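Local structure of tetraacyldisaccharide 4'-kinase (Aquifex aeolicus, 4ITL) at residues 19-24 against 142-147; 44-49 against 167-172; 57-62 against 134-139; 183-188 against 201-206. The protein probably transfers the gamma-phosphate of ATP to the 4'-position of a tetraacyldisaccharide 1-phosphate, forming lipid IVA in the last step of lipid IVA synthesis. All blocks are in the same frame, centred on the assembly; numbering follows the deposited sequence.

Interaction 1 of 4, residues 19-24 against 142-147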
# COMPACT_ATOMS: atom_id res chain seq x y z
N PHE A 19 -0.45 -25.79 -5.65
CA PHE A 19 -0.93 -26.30 -6.93
C PHE A 19 -1.05 -25.17 -7.95
O PHE A 19 -0.57 -25.26 -9.09
CB PHE A 19 -2.29 -26.98 -6.78
CG PHE A 19 -2.70 -27.76 -8.00
CD1 PHE A 19 -1.92 -28.79 -8.44
CD2 PHE A 19 -3.84 -27.45 -8.70
CE1 PHE A 19 -2.26 -29.52 -9.56
CE2 PHE A 19 -4.19 -28.17 -9.84
CZ PHE A 19 -3.40 -29.20 -10.26
N ARG A 20 -1.67 -24.09 -7.51
CA ARG A 20 -1.90 -22.92 -8.33
C ARG A 20 -0.58 -22.35 -8.82
O ARG A 20 -0.42 -22.06 -10.01
CB ARG A 20 -2.67 -21.87 -7.50
CG ARG A 20 -2.94 -20.57 -8.24
CD ARG A 20 -3.76 -19.65 -7.40
NE ARG A 20 -4.04 -18.40 -8.10
CZ ARG A 20 -3.22 -17.36 -8.10
NH1 ARG A 20 -2.07 -17.39 -7.43
NH2 ARG A 20 -3.56 -16.29 -8.78
N ASN A 21 0.38 -22.18 -7.91
CA ASN A 21 1.67 -21.64 -8.30
C ASN A 21 2.43 -22.54 -9.27
O ASN A 21 3.11 -22.04 -10.17
CB ASN A 21 2.52 -21.31 -7.08
CG ASN A 21 2.18 -19.94 -6.49
OD1 ASN A 21 1.99 -18.97 -7.22
ND2 ASN A 21 2.08 -19.88 -5.18
N THR A 22 2.32 -23.86 -9.09
CA THR A 22 2.96 -24.78 -10.01
C THR A 22 2.34 -24.68 -11.39
O THR A 22 3.05 -24.75 -12.39
CB THR A 22 2.82 -26.26 -9.59
OG1 THR A 22 3.27 -26.44 -8.25
CG2 THR A 22 3.64 -27.14 -10.49
N LEU A 23 1.02 -24.53 -11.44
CA LEU A 23 0.38 -24.37 -12.73
C LEU A 23 0.97 -23.13 -13.40
O LEU A 23 1.39 -23.20 -14.54
CB LEU A 23 -1.15 -24.29 -12.62
CG LEU A 23 -1.80 -25.60 -12.14
CD1 LEU A 23 -3.29 -25.40 -11.84
CD2 LEU A 23 -1.61 -26.72 -13.11
N TYR A 24 1.04 -22.01 -12.69
CA TYR A 24 1.61 -20.81 -13.31
C TYR A 24 3.07 -21.03 -13.70
O TYR A 24 3.53 -20.61 -14.76
CB TYR A 24 1.47 -19.60 -12.39
CG TYR A 24 0.16 -18.91 -12.58
CD1 TYR A 24 -0.10 -18.17 -13.72
CD2 TYR A 24 -0.83 -19.01 -11.63
CE1 TYR A 24 -1.31 -17.52 -13.89
CE2 TYR A 24 -2.05 -18.36 -11.78
CZ TYR A 24 -2.29 -17.63 -12.92
OH TYR A 24 -3.50 -16.98 -13.10
N GLN A 142 0.47 -11.97 -6.09
CA GLN A 142 -0.37 -13.15 -6.23
C GLN A 142 -1.17 -13.14 -7.57
O GLN A 142 -1.71 -14.17 -7.97
CB GLN A 142 -1.32 -13.33 -5.05
CG GLN A 142 -0.66 -13.78 -3.75
CD GLN A 142 0.09 -12.61 -3.05
OE1 GLN A 142 -0.30 -11.46 -3.18
NE2 GLN A 142 1.19 -12.93 -2.37
N HIS A 143 -1.25 -11.98 -8.22
CA HIS A 143 -2.01 -11.84 -9.46
C HIS A 143 -1.19 -12.24 -10.68
O HIS A 143 -0.87 -11.41 -11.53
CB HIS A 143 -2.51 -10.41 -9.62
CG HIS A 143 -3.71 -10.29 -10.50
ND1 HIS A 143 -4.94 -10.80 -10.17
CD2 HIS A 143 -3.86 -9.70 -11.71
CE1 HIS A 143 -5.80 -10.54 -11.13
NE2 HIS A 143 -5.17 -9.87 -12.08
N ARG A 144 -0.90 -13.52 -10.78
CA ARG A 144 0.06 -14.05 -11.74
C ARG A 144 -0.40 -13.88 -13.18
O ARG A 144 0.40 -13.81 -14.10
CB ARG A 144 0.37 -15.51 -11.44
CG ARG A 144 1.32 -15.66 -10.27
CD ARG A 144 2.62 -16.30 -10.69
NE ARG A 144 2.86 -17.51 -9.94
CZ ARG A 144 3.84 -18.36 -10.18
NH1 ARG A 144 3.97 -19.43 -9.43
NH2 ARG A 144 4.68 -18.14 -11.17
N LYS A 145 -1.71 -13.84 -13.38
CA LYS A 145 -2.28 -13.84 -14.71
C LYS A 145 -1.95 -12.56 -15.45
O LYS A 145 -2.17 -12.47 -16.64
CB LYS A 145 -3.79 -14.08 -14.66
CG LYS A 145 -4.63 -12.83 -14.51
CD LYS A 145 -6.01 -13.16 -13.96
CE LYS A 145 -6.81 -14.00 -14.94
NZ LYS A 145 -8.09 -14.48 -14.35
N LEU A 146 -1.46 -11.55 -14.74
CA LEU A 146 -0.95 -10.37 -15.43
C LEU A 146 0.57 -10.33 -15.43
O LEU A 146 1.21 -10.30 -14.38
CB LEU A 146 -1.53 -9.09 -14.88
CG LEU A 146 -1.00 -7.80 -15.51
CD1 LEU A 146 -1.34 -7.75 -16.97
CD2 LEU A 146 -1.61 -6.57 -14.78
N HIS A 147 1.16 -10.38 -16.62
CA HIS A 147 2.61 -10.23 -16.77
C HIS A 147 3.09 -8.96 -16.13
O HIS A 147 2.48 -7.93 -16.31
CB HIS A 147 2.99 -10.16 -18.27
CG HIS A 147 4.44 -9.90 -18.49
ND1 HIS A 147 5.40 -10.88 -18.38
CD2 HIS A 147 5.11 -8.74 -18.73
CE1 HIS A 147 6.59 -10.35 -18.58
NE2 HIS A 147 6.44 -9.05 -18.79
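Arg144, in the loop between strands 134-137 and 150-155, runs along Tyr24 and ends on Asn21, both residues of helix 11-25. Its CB sits over the centre of the Tyr24 ring, 3.4 Å from the centroid, in a CH-pi contact. CG and CD continue toward the root of the tyrosine, with Arg144 CD 3.9 Å from Tyr24 CB, so the two side chains slide past each other in opposite directions. Two bends in the arginine chain, chi2 -117° and chi3 -122°, depart from staggered values and swing the guanidinium against Tyr24 CB, which stands over its centre, 3.7 Å from Arg144 NH2; ring and guanidinium planes are 24° apart. At the tip the grip is side-on: NE and NH1 of Arg144 both donate to Asn21 OD1, at 3.2 and 3.0 Å. The oxygen lies near the guanidinium plane, but both nitrogens reach it from one face of the amide, NH1 well above that plane and NE slightly tilted from it. NH1 also forms a salt bridge with Asp25, while Asn21 ND2 bonds to Glu172.

A second arginine reaches in the reverse direction. Arg20, extended from CG to NE, meets Gln142 O end-on, NH2 at 2.9 Å almost in line with the carbonyl and NH1 at 3.3 Å on a lone pair. Beyond the ring, Tyr24 OH touches Lys145 CB at 3.3 Å.

Four N-H groups thus converge on two neutral oxygens. These bonds fix the orientation of both guanidinium groups, and the charge of Arg144 is probably balanced in part by Asp25, with Arg179 a like charge close by.

Interaction 2 of 4, residues 44-49 against 167-172. With ACP (phosphomethylphosphonic acid adenylate ester), chain B.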
# COMPACT_ATOMS: atom_id res chain seq x y z
N LEU A 44 3.67 -10.79 0.89
CA LEU A 44 3.40 -12.21 1.08
C LEU A 44 2.37 -12.47 2.16
O LEU A 44 1.96 -13.61 2.35
CB LEU A 44 4.66 -12.95 1.51
CG LEU A 44 5.72 -13.38 0.53
CD1 LEU A 44 6.57 -14.44 1.22
CD2 LEU A 44 5.11 -13.91 -0.71
N SER A 45 1.96 -11.43 2.87
CA SER A 45 1.12 -11.63 4.03
C SER A 45 0.00 -10.61 4.11
O SER A 45 0.03 -9.58 3.46
CB SER A 45 1.92 -11.60 5.34
OG SER A 45 2.62 -10.38 5.48
N VAL A 46 -1.00 -10.95 4.89
CA VAL A 46 -2.10 -10.02 5.17
C VAL A 46 -1.65 -9.22 6.38
O VAL A 46 -0.79 -9.69 7.11
CB VAL A 46 -3.37 -10.79 5.55
CG1 VAL A 46 -3.81 -11.64 4.43
CG2 VAL A 46 -3.11 -11.65 6.76
N GLY A 47 -2.22 -8.04 6.61
CA GLY A 47 -1.89 -7.25 7.80
C GLY A 47 -1.07 -6.00 7.50
O GLY A 47 -0.65 -5.28 8.40
N GLY A 48 -0.72 -5.80 6.23
CA GLY A 48 -0.11 -4.56 5.80
C GLY A 48 1.41 -4.66 5.78
O GLY A 48 2.01 -5.15 6.73
N SER A 49 2.02 -4.19 4.70
CA SER A 49 3.47 -4.19 4.59
C SER A 49 4.07 -2.91 4.04
O SER A 49 5.20 -2.92 3.57
CB SER A 49 3.92 -5.36 3.72
OG SER A 49 3.38 -5.24 2.42
N ALA A 167 -3.78 -20.28 9.98
CA ALA A 167 -3.02 -20.35 11.23
C ALA A 167 -2.18 -19.07 11.43
O ALA A 167 -2.18 -18.47 12.51
CB ALA A 167 -2.11 -21.57 11.21
N GLY A 168 -1.49 -18.65 10.37
CA GLY A 168 -0.66 -17.46 10.41
C GLY A 168 -1.14 -16.44 9.39
O GLY A 168 -2.26 -16.56 8.89
N ASN A 169 -0.31 -15.46 9.06
CA ASN A 169 -0.72 -14.41 8.10
C ASN A 169 -0.16 -14.54 6.68
O ASN A 169 -0.47 -13.72 5.81
CB ASN A 169 -0.35 -13.01 8.62
CG ASN A 169 -0.87 -12.74 10.02
OD1 ASN A 169 -2.05 -12.49 10.22
ND2 ASN A 169 0.02 -12.79 11.00
N LEU A 170 0.65 -15.56 6.41
CA LEU A 170 1.16 -15.71 5.04
C LEU A 170 0.08 -16.11 4.03
O LEU A 170 -0.73 -16.99 4.31
CB LEU A 170 2.32 -16.66 5.00
CG LEU A 170 3.49 -16.33 5.92
CD1 LEU A 170 4.61 -17.33 5.67
CD2 LEU A 170 4.01 -14.94 5.69
N ARG A 171 0.05 -15.42 2.89
CA ARG A 171 -0.83 -15.75 1.80
C ARG A 171 -0.22 -16.87 0.93
O ARG A 171 -0.93 -17.51 0.16
CB ARG A 171 -1.01 -14.52 0.93
CG ARG A 171 -1.81 -13.40 1.57
CD ARG A 171 -2.36 -12.45 0.47
NE ARG A 171 -1.75 -11.12 0.48
CZ ARG A 171 -1.91 -10.21 -0.48
NH1 ARG A 171 -1.31 -9.04 -0.36
NH2 ARG A 171 -2.65 -10.46 -1.57
N GLU A 172 1.11 -17.02 1.01
CA GLU A 172 1.86 -18.02 0.25
C GLU A 172 3.07 -18.41 1.06
O GLU A 172 3.52 -17.63 1.89
CB GLU A 172 2.41 -17.42 -1.03
CG GLU A 172 1.45 -16.74 -1.90
CD GLU A 172 2.05 -16.46 -3.27
OE1 GLU A 172 2.20 -15.27 -3.64
OE2 GLU A 172 2.35 -17.45 -3.98
PG ACP B . -2.80 -3.24 2.74
O1G ACP B . -4.17 -3.21 2.09
O2G ACP B . -2.03 -4.55 2.50
O3G ACP B . -3.00 -3.08 4.28
PB ACP B . -0.45 -1.34 3.01
O1B ACP B . 0.17 -0.20 2.23
O2B ACP B . 0.56 -2.49 2.93
C3B ACP B . -1.92 -1.78 2.02
PA ACP B . -0.05 -0.07 5.47
O1A ACP B . 1.43 -0.19 5.77
O2A ACP B . -0.93 -0.24 6.66
O3A ACP B . -0.66 -1.24 4.56
O5' ACP B . -0.28 1.37 4.83
C5' ACP B . -1.62 1.81 4.65
C4' ACP B . -1.73 3.32 4.84
O4' ACP B . -2.06 3.49 6.22
C3' ACP B . -0.49 4.13 4.63
O3' ACP B . -0.30 4.56 3.35
C2' ACP B . -0.72 5.28 5.56
O2' ACP B . -1.58 6.28 5.10
C1' ACP B . -1.34 4.58 6.70
N9 ACP B . -0.41 4.15 7.74
C8 ACP B . -0.08 2.88 8.09
N7 ACP B . 0.80 2.92 9.11
C5 ACP B . 1.02 4.21 9.44
C6 ACP B . 1.81 4.85 10.39
N6 ACP B . 2.63 4.09 11.29
N1 ACP B . 1.82 6.19 10.44
C2 ACP B . 1.09 6.94 9.58
N3 ACP B . 0.30 6.37 8.65
C4 ACP B . 0.26 5.01 8.56
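Val46, with chi1 -62°, holds CG1 anti to its carbonyl carbon and CG2 between the backbone N and that carbon, so CG2 meets Asn169 CB at 3.6 Å, the two side chains crossing at about a right angle. Arg171, its CG anti to the carbonyl carbon (chi1 -69°), sets that atom 3.9 Å from Val46 CG1. The backbones between are joined by a single bridge at Ser45 and Leu170: Arg171 N donates to Leu44 O at 2.7 Å, and Val46 N to Asn169 O at 3.0 Å. Ser45 O lies at the edge of the Arg171 guanidinium, 3.8 Å from NE, too far to satisfy that buried nitrogen, which has no partner in the model. NH1 fares better, with a salt bridge to Asp139 and a hydrogen bond to Asn43 OD1. A methionine in place of Arg171 would probably leave Asp139 without this charged mate and Asn43 OD1 without this donor. Beyond the bridge the chain turns through Gly47 and Gly48 to Ser49, whose N bonds to ACP O2B at 2.9 Å. The main-chain bonds are consistent with a fixed entry to the P-loop, from which Ser49 N goes on to bind the phosphate.

Interaction 3 of 4, residues 57-62 against 134-139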
# COMPACT_ATOMS: atom_id res chain seq x y z
N TYR A 57 6.04 6.19 -3.43
CA TYR A 57 7.44 6.47 -3.64
C TYR A 57 7.82 6.21 -5.09
O TYR A 57 8.40 7.06 -5.76
CB TYR A 57 8.26 5.62 -2.67
CG TYR A 57 9.73 5.65 -2.92
CD1 TYR A 57 10.53 6.64 -2.37
CD2 TYR A 57 10.33 4.67 -3.71
CE1 TYR A 57 11.90 6.66 -2.61
CE2 TYR A 57 11.67 4.69 -3.97
CZ TYR A 57 12.45 5.68 -3.41
OH TYR A 57 13.78 5.66 -3.69
N LEU A 58 7.43 5.05 -5.58
CA LEU A 58 7.66 4.68 -6.96
C LEU A 58 7.05 5.71 -7.91
O LEU A 58 7.71 6.20 -8.85
CB LEU A 58 7.05 3.29 -7.19
CG LEU A 58 7.74 2.31 -8.06
CD1 LEU A 58 9.23 2.23 -7.70
CD2 LEU A 58 6.98 0.98 -7.84
N ALA A 59 5.81 6.09 -7.65
CA ALA A 59 5.14 7.06 -8.52
C ALA A 59 5.93 8.35 -8.61
O ALA A 59 6.04 8.94 -9.68
CB ALA A 59 3.73 7.32 -8.05
N ASP A 60 6.53 8.76 -7.50
CA ASP A 60 7.39 9.95 -7.50
C ASP A 60 8.68 9.77 -8.26
O ASP A 60 9.12 10.70 -8.92
CB ASP A 60 7.69 10.45 -6.09
CG ASP A 60 6.49 11.15 -5.46
OD1 ASP A 60 5.81 11.91 -6.19
OD2 ASP A 60 6.22 10.94 -4.25
N LEU A 61 9.24 8.56 -8.25
CA LEU A 61 10.41 8.25 -9.06
C LEU A 61 10.07 8.44 -10.53
O LEU A 61 10.91 8.86 -11.32
CB LEU A 61 10.90 6.83 -8.82
CG LEU A 61 11.54 6.53 -7.47
CD1 LEU A 61 12.21 5.17 -7.51
CD2 LEU A 61 12.55 7.61 -7.11
N LEU A 62 8.83 8.13 -10.88
CA LEU A 62 8.43 7.91 -12.26
C LEU A 62 7.77 9.16 -12.84
O LEU A 62 7.04 9.09 -13.82
CB LEU A 62 7.50 6.71 -12.37
CG LEU A 62 8.20 5.36 -12.22
CD1 LEU A 62 7.18 4.24 -12.16
CD2 LEU A 62 9.18 5.14 -13.36
N VAL A 134 3.26 3.68 -18.09
CA VAL A 134 3.67 2.64 -17.15
C VAL A 134 2.53 2.36 -16.15
O VAL A 134 1.90 3.27 -15.64
CB VAL A 134 5.00 3.02 -16.40
CG1 VAL A 134 4.83 4.30 -15.57
CG2 VAL A 134 5.52 1.86 -15.54
N PHE A 135 2.28 1.08 -15.90
CA PHE A 135 1.35 0.69 -14.85
C PHE A 135 2.09 0.20 -13.60
O PHE A 135 3.11 -0.48 -13.70
CB PHE A 135 0.48 -0.44 -15.32
CG PHE A 135 -0.51 -0.05 -16.35
CD1 PHE A 135 -1.59 0.74 -16.03
CD2 PHE A 135 -0.36 -0.48 -17.67
CE1 PHE A 135 -2.52 1.09 -17.00
CE2 PHE A 135 -1.27 -0.12 -18.64
CZ PHE A 135 -2.36 0.64 -18.30
N ILE A 136 1.57 0.58 -12.43
CA ILE A 136 2.01 0.00 -11.17
C ILE A 136 0.84 -0.76 -10.55
O ILE A 136 -0.23 -0.16 -10.29
CB ILE A 136 2.45 1.08 -10.17
CG1 ILE A 136 3.61 1.92 -10.72
CG2 ILE A 136 2.86 0.46 -8.86
CD1 ILE A 136 3.80 3.24 -9.94
N LEU A 137 1.04 -2.01 -10.26
CA LEU A 137 0.06 -2.75 -9.54
C LEU A 137 0.33 -2.57 -8.06
O LEU A 137 1.42 -2.75 -7.64
CB LEU A 137 0.11 -4.21 -9.85
CG LEU A 137 0.26 -4.73 -11.26
CD1 LEU A 137 0.10 -6.21 -11.31
CD2 LEU A 137 -0.66 -4.05 -12.19
N ASP A 138 -0.69 -2.25 -7.28
CA ASP A 138 -0.49 -1.83 -5.92
C ASP A 138 -0.51 -2.99 -4.99
O ASP A 138 0.05 -2.90 -3.93
CB ASP A 138 -1.47 -0.74 -5.51
CG ASP A 138 -2.77 -1.25 -5.02
OD1 ASP A 138 -3.36 -2.06 -5.68
OD2 ASP A 138 -3.23 -0.84 -3.99
N ASP A 139 -1.18 -4.06 -5.38
CA ASP A 139 -1.10 -5.33 -4.67
C ASP A 139 -1.05 -6.56 -5.61
O ASP A 139 -2.02 -7.29 -5.73
CB ASP A 139 -2.27 -5.46 -3.70
CG ASP A 139 -2.11 -6.60 -2.73
OD1 ASP A 139 -0.97 -6.95 -2.40
OD2 ASP A 139 -3.14 -7.14 -2.30
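Leu62 and Ile136 meet tip to tip, CD1 against CD1 at 4.2 Å, and the same Leu62 CD1 also reaches Val134 CG1 at 4.1 Å, crossing the valine at about a right angle. Ile136 CD1 is the common point of the contact: it also lies 4.3 Å from Leu58 CB and 4.2 Å from Ala59 N, so that it pushes into the last turn of helix 51-61. Its position follows from CG1 standing anti to the carbonyl carbon (chi1 -59°), which sends the longer branch out toward the helix. The side chains that meet are all apolar, and every residue in the contact is buried.

In the next shell, Ile310 of helix 303-311 covers Leu58 and Leu62, Val67 flanks Val134 and Ile136, and Ile39 backs the two leucines. The main chain of 134-137 is fixed between strands 38-43 and 67-71 by parallel pairing, Ile136 bonding to Cys68 and Leu70. Just past the strand, Asp139 forms a salt bridge with Lys51 at the start of the same helix. A helix that follows the phosphate-binding loop and packs on a parallel sheet, with an acidic residue at the end of a neighbouring strand, is characteristic of the P-loop NTPase core.

Interaction 4 of 4, residues 183-188 against 201-206. With ACP (phosphomethylphosphonic acid adenylate ester), chain B.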
# COMPACT_ATOMS: atom_id res chain seq x y z
N LEU A 183 13.54 -7.34 -3.72
CA LEU A 183 12.95 -7.33 -2.40
C LEU A 183 13.11 -5.96 -1.72
O LEU A 183 14.19 -5.34 -1.76
CB LEU A 183 13.70 -8.36 -1.56
CG LEU A 183 13.65 -9.77 -2.12
CD1 LEU A 183 14.38 -10.68 -1.14
CD2 LEU A 183 12.23 -10.19 -2.29
N VAL A 184 12.06 -5.54 -1.04
CA VAL A 184 12.11 -4.31 -0.25
C VAL A 184 11.84 -4.70 1.19
O VAL A 184 10.80 -5.25 1.49
CB VAL A 184 11.08 -3.29 -0.75
CG1 VAL A 184 11.00 -2.03 0.21
CG2 VAL A 184 11.43 -2.88 -2.19
N LEU A 185 12.80 -4.46 2.08
CA LEU A 185 12.63 -4.84 3.47
C LEU A 185 12.02 -3.67 4.24
O LEU A 185 12.70 -2.65 4.51
CB LEU A 185 13.97 -5.28 4.08
CG LEU A 185 14.81 -6.24 3.22
CD1 LEU A 185 16.17 -6.65 3.87
CD2 LEU A 185 14.03 -7.47 2.88
N THR A 186 10.74 -3.79 4.56
CA THR A 186 9.97 -2.65 5.10
C THR A 186 9.87 -2.53 6.62
O THR A 186 10.31 -3.40 7.40
CB THR A 186 8.52 -2.65 4.59
OG1 THR A 186 7.92 -3.88 4.97
CG2 THR A 186 8.48 -2.54 3.11
N TYR A 187 9.27 -1.41 7.04
CA TYR A 187 9.11 -1.05 8.43
C TYR A 187 10.40 -1.04 9.19
O TYR A 187 10.42 -1.38 10.38
CB TYR A 187 8.14 -2.00 9.14
CG TYR A 187 6.73 -1.96 8.62
CD1 TYR A 187 6.30 -0.94 7.77
CD2 TYR A 187 5.82 -2.94 8.96
CE1 TYR A 187 5.00 -0.92 7.30
CE2 TYR A 187 4.53 -2.93 8.50
CZ TYR A 187 4.11 -1.92 7.67
OH TYR A 187 2.78 -1.94 7.22
N GLN A 188 11.50 -0.64 8.54
CA GLN A 188 12.81 -0.66 9.20
C GLN A 188 12.88 0.28 10.42
O GLN A 188 13.65 0.02 11.34
CB GLN A 188 13.93 -0.30 8.22
CG GLN A 188 14.17 -1.34 7.10
CD GLN A 188 14.73 -2.65 7.64
OE1 GLN A 188 15.46 -2.63 8.61
NE2 GLN A 188 14.34 -3.77 7.06
N THR A 201 18.21 -6.17 -3.07
CA THR A 201 17.45 -5.99 -1.84
C THR A 201 17.64 -4.54 -1.33
O THR A 201 18.74 -4.02 -1.36
CB THR A 201 17.91 -7.02 -0.75
OG1 THR A 201 17.70 -8.36 -1.21
CG2 THR A 201 17.12 -6.85 0.56
N PHE A 202 16.55 -3.92 -0.89
CA PHE A 202 16.53 -2.52 -0.52
C PHE A 202 15.77 -2.31 0.77
O PHE A 202 14.62 -2.63 0.86
CB PHE A 202 15.80 -1.74 -1.60
CG PHE A 202 16.42 -1.89 -2.92
CD1 PHE A 202 17.50 -1.11 -3.28
CD2 PHE A 202 15.98 -2.87 -3.79
CE1 PHE A 202 18.12 -1.28 -4.50
CE2 PHE A 202 16.60 -3.05 -5.01
CZ PHE A 202 17.67 -2.26 -5.37
N LYS A 203 16.39 -1.71 1.76
CA LYS A 203 15.65 -1.38 2.98
C LYS A 203 14.79 -0.13 2.81
O LYS A 203 15.24 0.88 2.24
CB LYS A 203 16.65 -1.15 4.12
CG LYS A 203 17.33 -2.41 4.61
CD LYS A 203 18.04 -2.09 5.93
CE LYS A 203 18.91 -3.23 6.41
NZ LYS A 203 19.91 -2.67 7.35
N MET A 204 13.55 -0.19 3.31
CA MET A 204 12.64 0.97 3.26
C MET A 204 12.38 1.52 4.66
O MET A 204 12.07 0.77 5.58
CB MET A 204 11.29 0.57 2.68
CG MET A 204 10.28 1.69 2.66
SD MET A 204 8.84 1.17 1.73
CE MET A 204 7.52 1.67 2.79
N PHE A 205 12.48 2.84 4.79
CA PHE A 205 12.26 3.54 6.06
C PHE A 205 11.15 4.58 5.89
O PHE A 205 11.05 5.23 4.85
CB PHE A 205 13.53 4.27 6.51
CG PHE A 205 14.62 3.35 7.00
CD1 PHE A 205 14.77 3.07 8.36
CD2 PHE A 205 15.51 2.77 6.12
CE1 PHE A 205 15.82 2.23 8.81
CE2 PHE A 205 16.54 1.96 6.56
CZ PHE A 205 16.69 1.69 7.90
N ARG A 206 10.30 4.71 6.90
CA ARG A 206 9.31 5.77 6.96
C ARG A 206 9.82 6.83 7.90
O ARG A 206 10.07 6.56 9.09
CB ARG A 206 7.96 5.22 7.41
CG ARG A 206 7.34 4.28 6.38
CD ARG A 206 6.02 3.69 6.83
NE ARG A 206 6.19 2.98 8.08
CZ ARG A 206 5.19 2.49 8.80
NH1 ARG A 206 3.95 2.60 8.37
NH2 ARG A 206 5.44 1.90 9.96
PG ACP B . -2.80 -3.24 2.74
O1G ACP B . -4.17 -3.21 2.09
O2G ACP B . -2.03 -4.55 2.50
O3G ACP B . -3.00 -3.08 4.28
PB ACP B . -0.45 -1.34 3.01
O1B ACP B . 0.17 -0.20 2.23
O2B ACP B . 0.56 -2.49 2.93
C3B ACP B . -1.92 -1.78 2.02
PA ACP B . -0.05 -0.07 5.47
O1A ACP B . 1.43 -0.19 5.77
O2A ACP B . -0.93 -0.24 6.66
O3A ACP B . -0.66 -1.24 4.56
O5' ACP B . -0.28 1.37 4.83
C5' ACP B . -1.62 1.81 4.65
C4' ACP B . -1.73 3.32 4.84
O4' ACP B . -2.06 3.49 6.22
C3' ACP B . -0.49 4.13 4.63
O3' ACP B . -0.30 4.56 3.35
C2' ACP B . -0.72 5.28 5.56
O2' ACP B . -1.58 6.28 5.10
C1' ACP B . -1.34 4.58 6.70
N9 ACP B . -0.41 4.15 7.74
C8 ACP B . -0.08 2.88 8.09
N7 ACP B . 0.80 2.92 9.11
C5 ACP B . 1.02 4.21 9.44
C6 ACP B . 1.81 4.85 10.39
N6 ACP B . 2.63 4.09 11.29
N1 ACP B . 1.82 6.19 10.44
C2 ACP B . 1.09 6.94 9.58
N3 ACP B . 0.30 6.37 8.65
C4 ACP B . 0.26 5.01 8.56
O HOH W 1 9.45 1.31 6.30
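Tyr187 OH donates to ACP O1A at 2.6 Å, with the phosphate oxygen near the plane of the ring, while Arg206 lays its guanidinium against the same tyrosine. Tyr187 CE1 stands over the centre of that guanidinium, 3.7 Å from Arg206 CZ, and the two planes are 29° apart. The nitrogens of Arg206 are held from outside, NE by Glu189 and NH2 by Gln240, which probably helps keep its edge toward N7 of the adenine.

Behind this site a parallel ladder joins the strands. Phe202 N bonds to Leu183 O, Leu185 N to Phe202 O, and Met204 N to Leu185 O at 2.9 Å in a nearly straight bond. Where the strands diverge, Met204 O takes a weak bond from Gln188 N and one from a water that also receives Tyr187 N weakly.

Gln188 CB sits over one face of the Phe205 ring, 3.4 Å from its centroid, in a CH-pi contact. A serine in place of Phe205 would probably open a gap beside Gln188 and leave its CB without this cover. On one face of the sheet, Leu185 CD1 presses on Thr201 CG2 at a tight 3.4 Å. On the other, Val184 CG1 meets Met204 CB at 3.6 Å; Met204 CG, anti to the backbone N (chi1 178°), carries SD alongside Thr186 CG2.

Phe54 of helix 51-61 covers Val184 and Met204 on that face. Strand 182-185 lies between strands 150-155 and 201-212, and the latter pairs antiparallel with 291-300.

Interactions 2 and 4 both touch ACP and meet beside it: Ser49 O lies 3.2 Å from Thr186 OG1 and Gly48 O 3.3 Å from Tyr187 OH, though the centres of the two contacts are about 17 Å apart. Interaction 1 joins interaction 2 through Glu172, whose OE2 is 2.7 Å from Asn21 ND2 and whose OE1 is 2.8 Å from Gln142 NE2. Interaction 3 is tied to interaction 2 by Asp139 OD1 and Arg171 NH1, 2.9 Å apart, and its Leu137 packs on Leu146 of the 142-147 segment. Interactions 3 and 4 do not touch, but helix 51-61, which leads out of the P-loop, contributes to one and covers the other.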